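PDB 6R2H: HmuY protein from Prevotella intermedia, which probably binds heme as a hemophore-like protein of the HmuY family. Local coordinates for residues V85-E90 with M136-K141; V155-F160 with A165-F170. All blocks are in the same frame, centred on the assembly; numbering follows the deposited sequence.

Contact 1: V85-E90 with M136-K141; sequences VLMTGE and MGKWVK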
ATOM      1  N   VAL A  85       9.653  -0.457   7.823  1.00 34.57           N
ATOM      2  CA  VAL A  85       8.526   0.209   8.463  1.00 33.85           C
ATOM      3  C   VAL A  85       8.383  -0.299   9.899  1.00 38.02           C
ATOM      4  O   VAL A  85       8.584  -1.486  10.169  1.00 38.66           O
ATOM      5  CB  VAL A  85       7.214   0.009   7.673  1.00 31.09           C
ATOM      6  CG1 VAL A  85       6.011   0.646   8.358  1.00 26.68           C
ATOM      7  CG2 VAL A  85       7.338   0.501   6.242  1.00 31.35           C
ATOM      8  N   LEU A  86       8.041   0.629  10.805  1.00 36.55           N
ATOM      9  CA  LEU A  86       7.671   0.302  12.166  1.00 37.17           C
ATOM     10  C   LEU A  86       6.427   1.106  12.514  1.00 37.05           C
ATOM     11  O   LEU A  86       6.455   2.330  12.441  1.00 37.67           O
ATOM     12  CB  LEU A  86       8.819   0.674  13.113  1.00 37.50           C
ATOM     13  CG  LEU A  86       8.438   0.628  14.597  1.00 40.55           C
ATOM     14  CD1 LEU A  86       8.339  -0.811  15.102  1.00 39.08           C
ATOM     15  CD2 LEU A  86       9.423   1.433  15.437  1.00 42.18           C
ATOM     16  N   MET A  87       5.353   0.407  12.894  1.00 35.32           N
ATOM     17  CA  MET A  87       4.173   1.050  13.440  1.00 35.81           C
ATOM     18  C   MET A  87       4.468   1.419  14.894  1.00 37.36           C
ATOM     19  O   MET A  87       4.561   0.542  15.743  1.00 38.81           O
ATOM     20  CB  MET A  87       2.973   0.104  13.363  1.00 34.84           C
ATOM     21  CG  MET A  87       1.671   0.750  13.784  1.00 38.30           C
ATOM     22  SD  MET A  87       0.221  -0.342  13.711  1.00 41.30           S
ATOM     23  CE  MET A  87       0.719  -1.678  14.799  1.00 45.67           C
ATOM     24  N   THR A  88       4.669   2.713  15.176  1.00 36.82           N
ATOM     25  CA  THR A  88       5.048   3.137  16.521  1.00 37.35           C
ATOM     26  C   THR A  88       3.806   3.159  17.408  1.00 39.39           C
ATOM     27  O   THR A  88       2.697   2.908  16.923  1.00 38.72           O
ATOM     28  CB  THR A  88       5.696   4.530  16.539  1.00 35.35           C
ATOM     29  OG1 THR A  88       4.637   5.484  16.469  1.00 35.25           O
ATOM     30  CG2 THR A  88       6.690   4.757  15.417  1.00 34.56           C
ATOM     31  N   GLY A  89       4.007   3.498  18.692  1.00 38.73           N
ATOM     32  CA  GLY A  89       2.915   3.668  19.641  1.00 36.95           C
ATOM     33  C   GLY A  89       2.416   5.115  19.717  1.00 40.55           C
ATOM     34  O   GLY A  89       1.431   5.398  20.398  1.00 39.73           O
ATOM     35  N   GLU A  90       3.114   6.041  19.039  1.00 41.28           N
ATOM     36  CA  GLU A  90       2.731   7.444  19.018  1.00 41.11           C
ATOM     37  C   GLU A  90       1.516   7.628  18.109  1.00 40.66           C
ATOM     38  O   GLU A  90       1.437   7.015  17.049  1.00 42.00           O
ATOM     39  CB  GLU A  90       3.914   8.287  18.536  1.00 42.54           C
ATOM     40  CG  GLU A  90       3.693   9.780  18.632  1.00 45.83           C
ATOM     41  CD  GLU A  90       3.409  10.227  20.051  1.00 50.31           C
ATOM     42  OE1 GLU A  90       4.360  10.217  20.867  1.00 51.73           O
ATOM     43  OE2 GLU A  90       2.231  10.558  20.332  1.00 49.62           O
ATOM     44  N   MET A 136       3.307  -1.621   7.131  1.00 32.32           N
ATOM     45  CA  MET A 136       2.575  -0.458   6.663  1.00 35.21           C
ATOM     46  C   MET A 136       1.134  -0.855   6.343  1.00 34.94           C
ATOM     47  O   MET A 136       0.220  -0.044   6.502  1.00 35.76           O
ATOM     48  CB  MET A 136       3.219   0.188   5.437  1.00 38.18           C
ATOM     49  CG  MET A 136       2.532   1.496   5.072  1.00 44.01           C
ATOM     50  SD  MET A 136       3.585   2.604   4.123  1.00 48.50           S
ATOM     51  CE  MET A 136       4.521   3.335   5.468  1.00 48.09           C
ATOM     52  N   GLY A 137       0.959  -2.113   5.917  1.00 33.76           N
ATOM     53  CA  GLY A 137      -0.337  -2.685   5.598  1.00 33.52           C
ATOM     54  C   GLY A 137      -1.321  -2.561   6.758  1.00 33.62           C
ATOM     55  O   GLY A 137      -2.528  -2.621   6.545  1.00 35.13           O
ATOM     56  N   LYS A 138      -0.804  -2.334   7.973  1.00 33.82           N
ATOM     57  CA  LYS A 138      -1.634  -2.253   9.161  1.00 32.08           C
ATOM     58  C   LYS A 138      -2.332  -0.897   9.280  1.00 31.99           C
ATOM     59  O   LYS A 138      -3.063  -0.665  10.242  1.00 32.91           O
ATOM     60  CB  LYS A 138      -0.801  -2.512  10.420  1.00 33.02           C
ATOM     61  CG  LYS A 138      -0.298  -3.935  10.623  1.00 31.94           C
ATOM     62  CD  LYS A 138       0.638  -4.002  11.799  1.00 34.73           C
ATOM     63  CE  LYS A 138       1.322  -5.340  11.968  1.00 38.24           C
ATOM     64  NZ  LYS A 138       1.898  -5.457  13.331  1.00 47.31           N
ATOM     65  N   TRP A 139      -2.128   0.001   8.313  1.00 32.25           N
ATOM     66  CA  TRP A 139      -2.706   1.337   8.409  1.00 35.36           C
ATOM     67  C   TRP A 139      -4.238   1.297   8.477  1.00 38.64           C
ATOM     68  O   TRP A 139      -4.878   2.237   8.962  1.00 42.14           O
ATOM     69  CB  TRP A 139      -2.190   2.238   7.281  1.00 35.17           C
ATOM     70  CG  TRP A 139      -2.767   1.970   5.925  1.00 33.03           C
ATOM     71  CD1 TRP A 139      -2.405   0.975   5.060  1.00 33.01           C
ATOM     72  CD2 TRP A 139      -3.829   2.694   5.275  1.00 31.66           C
ATOM     73  NE1 TRP A 139      -3.168   1.020   3.922  1.00 33.27           N
ATOM     74  CE2 TRP A 139      -4.046   2.071   4.021  1.00 32.36           C
ATOM     75  CE3 TRP A 139      -4.615   3.796   5.624  1.00 30.95           C
ATOM     76  CZ2 TRP A 139      -5.007   2.523   3.116  1.00 31.25           C
ATOM     77  CZ3 TRP A 139      -5.562   4.244   4.727  1.00 32.80           C
ATOM     78  CH2 TRP A 139      -5.753   3.616   3.490  1.00 30.56           C
ATOM     79  N   VAL A 140      -4.814   0.204   7.962  1.00 39.10           N
ATOM     80  CA  VAL A 140      -6.221  -0.105   8.136  1.00 38.32           C
ATOM     81  C   VAL A 140      -6.290  -1.454   8.835  1.00 39.45           C
ATOM     82  O   VAL A 140      -5.497  -2.344   8.533  1.00 39.00           O
ATOM     83  CB  VAL A 140      -6.977  -0.153   6.796  1.00 39.30           C
ATOM     84  CG1 VAL A 140      -7.200   1.239   6.247  1.00 41.95           C
ATOM     85  CG2 VAL A 140      -6.278  -1.035   5.767  1.00 37.35           C
ATOM     86  N   LYS A 141      -7.216  -1.563   9.790  1.00 41.50           N
ATOM     87  CA  LYS A 141      -7.443  -2.795  10.524  1.00 40.82           C
ATOM     88  C   LYS A 141      -8.810  -3.322  10.116  1.00 38.53           C
ATOM     89  O   LYS A 141      -9.795  -2.574  10.128  1.00 35.45           O
ATOM     90  CB  LYS A 141      -7.408  -2.535  12.032  1.00 43.95           C
ATOM     91  CG  LYS A 141      -7.347  -3.781  12.905  1.00 45.96           C
ATOM     92  CD  LYS A 141      -6.367  -3.664  14.061  1.00 48.13           C
ATOM     93  CE  LYS A 141      -6.502  -4.776  15.077  1.00 48.70           C
ATOM     94  NZ  LYS A 141      -6.764  -6.079  14.417  1.00 48.05           N
TER
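A 3-10 turn over one face of the large antiparallel sheet brings Met136 and Lys138 against Val85 and Met87 of strand 83-87. Val85 meets the start of the turn with both methyls. Its CG1 lies 3.7 Å from the backbone N of Met136 and 4.1 Å from Met136 CB, while CG2 approaches the methyl CE of Met136 at 4.1 Å; the two side chains cross nearly at right angles. The turn itself is closed by the hydrogen bond from Trp139 N to Met136 O (3.0 Å), and Asn133 OD1 is hydrogen-bonded to Met136 N at its opening. Two residues along the strand, Met87 projects from the same face of the sheet as Val85. Its chain is extended as far as SD and then bends (chi3 58°), which lays CE across the aliphatic part of Lys138, 3.8 Å from CD; SD is also 4.1 Å from Lys138 CB. The lysine thus packs through its methylenes, while its NZ forms a salt bridge with Glu135 OE1. Glu135 OE2 in turn accepts a hydrogen bond from the backbone N of Met87, so that one carboxylate ties the strand to the turn.

Contact 2: V155-F160 with A165-F170; sequences VFAVKF and AALIKF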
ATOM      1  N   VAL A 155       1.371   6.578  14.295  1.00 31.92           N
ATOM      2  CA  VAL A 155       2.377   7.102  13.389  1.00 31.84           C
ATOM      3  C   VAL A 155       3.249   5.934  12.940  1.00 30.66           C
ATOM      4  O   VAL A 155       3.718   5.166  13.772  1.00 29.11           O
ATOM      5  CB  VAL A 155       3.211   8.235  14.026  1.00 32.73           C
ATOM      6  CG1 VAL A 155       4.315   8.700  13.091  1.00 30.97           C
ATOM      7  CG2 VAL A 155       2.346   9.419  14.444  1.00 33.76           C
ATOM      8  N   PHE A 156       3.429   5.801  11.623  1.00 28.71           N
ATOM      9  CA  PHE A 156       4.333   4.819  11.055  1.00 29.71           C
ATOM     10  C   PHE A 156       5.677   5.492  10.787  1.00 30.55           C
ATOM     11  O   PHE A 156       5.723   6.572  10.203  1.00 32.26           O
ATOM     12  CB  PHE A 156       3.755   4.247   9.754  1.00 29.33           C
ATOM     13  CG  PHE A 156       2.557   3.361   9.950  1.00 31.11           C
ATOM     14  CD1 PHE A 156       1.298   3.903  10.152  1.00 31.37           C
ATOM     15  CD2 PHE A 156       2.698   1.981   9.952  1.00 31.41           C
ATOM     16  CE1 PHE A 156       0.200   3.078  10.347  1.00 32.45           C
ATOM     17  CE2 PHE A 156       1.603   1.157  10.155  1.00 30.76           C
ATOM     18  CZ  PHE A 156       0.357   1.707  10.347  1.00 31.60           C
ATOM     19  N   ALA A 157       6.766   4.829  11.192  1.00 30.94           N
ATOM     20  CA  ALA A 157       8.122   5.267  10.905  1.00 29.49           C
ATOM     21  C   ALA A 157       8.670   4.464   9.731  1.00 29.73           C
ATOM     22  O   ALA A 157       8.502   3.249   9.700  1.00 32.39           O
ATOM     23  CB  ALA A 157       8.977   5.073  12.133  1.00 29.37           C
ATOM     24  N   VAL A 158       9.309   5.156   8.771  1.00 32.44           N
ATOM     25  CA  VAL A 158       9.856   4.556   7.555  1.00 33.38           C
ATOM     26  C   VAL A 158      11.297   5.036   7.337  1.00 34.53           C
ATOM     27  O   VAL A 158      11.527   6.244   7.234  1.00 33.82           O
ATOM     28  CB  VAL A 158       8.995   4.864   6.310  1.00 33.32           C
ATOM     29  CG1 VAL A 158       9.213   3.840   5.210  1.00 32.03           C
ATOM     30  CG2 VAL A 158       7.517   4.946   6.640  1.00 37.36           C
ATOM     31  N   LYS A 159      12.236   4.073   7.262  1.00 34.68           N
ATOM     32  CA  LYS A 159      13.645   4.271   6.947  1.00 36.59           C
ATOM     33  C   LYS A 159      13.886   3.778   5.521  1.00 36.46           C
ATOM     34  O   LYS A 159      13.525   2.644   5.201  1.00 35.40           O
ATOM     35  CB  LYS A 159      14.513   3.263   7.713  1.00 39.65           C
ATOM     36  CG  LYS A 159      14.920   3.538   9.154  1.00 41.88           C
ATOM     37  CD  LYS A 159      15.258   2.218   9.854  1.00 46.83           C
ATOM     38  CE  LYS A 159      16.148   2.309  11.080  1.00 52.63           C
ATOM     39  NZ  LYS A 159      17.585   2.192  10.716  1.00 57.91           N
ATOM     40  N   PHE A 160      14.543   4.601   4.693  1.00 36.63           N
ATOM     41  CA  PHE A 160      14.871   4.192   3.333  1.00 37.37           C
ATOM     42  C   PHE A 160      16.379   3.979   3.193  1.00 38.46           C
ATOM     43  O   PHE A 160      17.175   4.686   3.810  1.00 40.01           O
ATOM     44  CB  PHE A 160      14.351   5.210   2.315  1.00 36.65           C
ATOM     45  CG  PHE A 160      12.863   5.453   2.368  1.00 37.00           C
ATOM     46  CD1 PHE A 160      11.968   4.564   1.783  1.00 36.77           C
ATOM     47  CD2 PHE A 160      12.355   6.577   3.013  1.00 35.00           C
ATOM     48  CE1 PHE A 160      10.603   4.799   1.867  1.00 35.65           C
ATOM     49  CE2 PHE A 160      10.991   6.810   3.088  1.00 32.82           C
ATOM     50  CZ  PHE A 160      10.116   5.926   2.498  1.00 34.76           C
ATOM     51  N   ALA A 165      13.881   9.440   5.412  1.00 33.92           N
ATOM     52  CA  ALA A 165      12.997   8.815   6.371  1.00 31.89           C
ATOM     53  C   ALA A 165      11.678   9.583   6.387  1.00 30.54           C
ATOM     54  O   ALA A 165      11.608  10.707   5.878  1.00 28.79           O
ATOM     55  CB  ALA A 165      13.668   8.800   7.726  1.00 31.52           C
ATOM     56  N   ALA A 166      10.635   8.962   6.959  1.00 28.93           N
ATOM     57  CA  ALA A 166       9.358   9.648   7.085  1.00 29.67           C
ATOM     58  C   ALA A 166       8.559   9.165   8.294  1.00 29.08           C
ATOM     59  O   ALA A 166       8.704   8.032   8.754  1.00 29.97           O
ATOM     60  CB  ALA A 166       8.569   9.488   5.810  1.00 30.34           C
ATOM     61  N   LEU A 167       7.688  10.050   8.779  1.00 28.98           N
ATOM     62  CA  LEU A 167       6.749   9.737   9.843  1.00 28.50           C
ATOM     63  C   LEU A 167       5.347  10.046   9.326  1.00 30.18           C
ATOM     64  O   LEU A 167       5.051  11.189   8.969  1.00 33.38           O
ATOM     65  CB  LEU A 167       7.087  10.611  11.056  1.00 28.55           C
ATOM     66  CG  LEU A 167       8.478  10.434  11.671  1.00 27.32           C
ATOM     67  CD1 LEU A 167       8.783  11.621  12.569  1.00 28.04           C
ATOM     68  CD2 LEU A 167       8.560   9.135  12.466  1.00 26.13           C
ATOM     69  N   ILE A 168       4.493   9.018   9.275  1.00 28.65           N
ATOM     70  CA  ILE A 168       3.239   9.084   8.538  1.00 30.20           C
ATOM     71  C   ILE A 168       2.091   8.742   9.488  1.00 32.44           C
ATOM     72  O   ILE A 168       2.149   7.738  10.198  1.00 32.19           O
ATOM     73  CB  ILE A 168       3.270   8.124   7.318  1.00 29.25           C
ATOM     74  CG1 ILE A 168       4.458   8.389   6.387  1.00 29.77           C
ATOM     75  CG2 ILE A 168       1.948   8.088   6.560  1.00 25.70           C
ATOM     76  CD1 ILE A 168       4.783   7.228   5.475  1.00 30.52           C
ATOM     77  N   LYS A 169       1.029   9.553   9.463  1.00 32.48           N
ATOM     78  CA  LYS A 169      -0.193   9.220  10.173  1.00 33.95           C
ATOM     79  C   LYS A 169      -1.351   9.239   9.178  1.00 34.19           C
ATOM     80  O   LYS A 169      -1.592  10.261   8.539  1.00 35.57           O
ATOM     81  CB  LYS A 169      -0.395  10.201  11.333  1.00 35.23           C
ATOM     82  CG  LYS A 169      -1.726  10.120  12.072  1.00 35.42           C
ATOM     83  CD  LYS A 169      -1.863  11.222  13.097  1.00 34.90           C
ATOM     84  CE  LYS A 169      -3.186  11.203  13.834  1.00 35.29           C
ATOM     85  NZ  LYS A 169      -3.339   9.937  14.585  1.00 36.81           N
ATOM     86  N   PHE A 170      -2.046   8.101   9.052  1.00 33.48           N
ATOM     87  CA  PHE A 170      -3.127   7.935   8.090  1.00 31.55           C
ATOM     88  C   PHE A 170      -4.404   8.609   8.589  1.00 33.08           C
ATOM     89  O   PHE A 170      -4.705   8.587   9.778  1.00 32.14           O
ATOM     90  CB  PHE A 170      -3.279   6.457   7.724  1.00 28.49           C
ATOM     91  CG  PHE A 170      -2.119   5.934   6.917  1.00 27.69           C
ATOM     92  CD1 PHE A 170      -2.112   6.030   5.529  1.00 26.13           C
ATOM     93  CD2 PHE A 170      -1.003   5.386   7.545  1.00 28.29           C
ATOM     94  CE1 PHE A 170      -1.036   5.564   4.784  1.00 25.42           C
ATOM     95  CE2 PHE A 170       0.081   4.923   6.803  1.00 27.04           C
ATOM     96  CZ  PHE A 170       0.062   5.020   5.423  1.00 26.64           C
TER
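Phe156 and Phe170 meet edge to face at one end of the two strands, with ring planes at 82° and centroids 5.5 Å apart. The edge of Phe170 is directed, off centre, toward the face of Phe156, and Phe156 CD1 comes within 3.7 Å of Phe170 CE2. On the same face of the sheet, Val158 CG2 touches the Ile168 methyl CD1, also at 3.7 Å. That methyl gets there because Ile168 CG1 stands beside the backbone N, anti to the carbonyl carbon (chi1 -56°), and brings CD1 toward Val158, while the other branch, CG2, lies over a face of the Phe170 ring. Met136, Trp139, Phe185 and Tyr187 add to this densely packed face. The two segments are the arms of a beta hairpin, antiparallel and joined by four residues, and two hydrogen-bonded pairs hold them. In the first, Phe156 N to Ile168 O is short (2.7 Å) and nearly straight, and Ile168 N to Phe156 O is 2.9 Å; the second joins Val158 and Ala166 in both directions, with Val158 N to Ala166 O and Ala166 N to Val158 O each 2.9 Å. Between the two strands the other face is packed more loosely, though Tyr104 and Ile190 also pack there. Val155 CG1 reaches Leu167 CB, and Ala157 CB meets the Leu167 methyl CD2 at 4.1 Å. The side chain of Lys159 on this side is exposed to solvent and makes no contact with strand 165-170, whereas Lys169 turns its end away from strand 155-160 to hydrogen-bond through NZ to the carbonyl oxygens of Gly153 and Thr91.

How the contacts relate
The centres of contacts 1 and 2 are about 9 Å apart, and both contacts reach the same large antiparallel sheet, contact 1 through strand 83-87, which is the neighbour of strand 155-160 on the side away from strand 165-174. Backbone bonds join them: Leu86 O to Ala157 N and Glu90 O to Val155 N are both 2.8 Å, probable hydrogen bonds. Above the sheet, the segment 136-141 extends beyond strand 83-87 to cover the hairpin, with Met136 CE 3.6 Å from Val158 CG2 and Trp139 CE3 3.4 Å from Phe170 CD1. A glycerol, probably from the crystallisation liquor, lies about 5 Å from the side chain of Phe160 in contact 2.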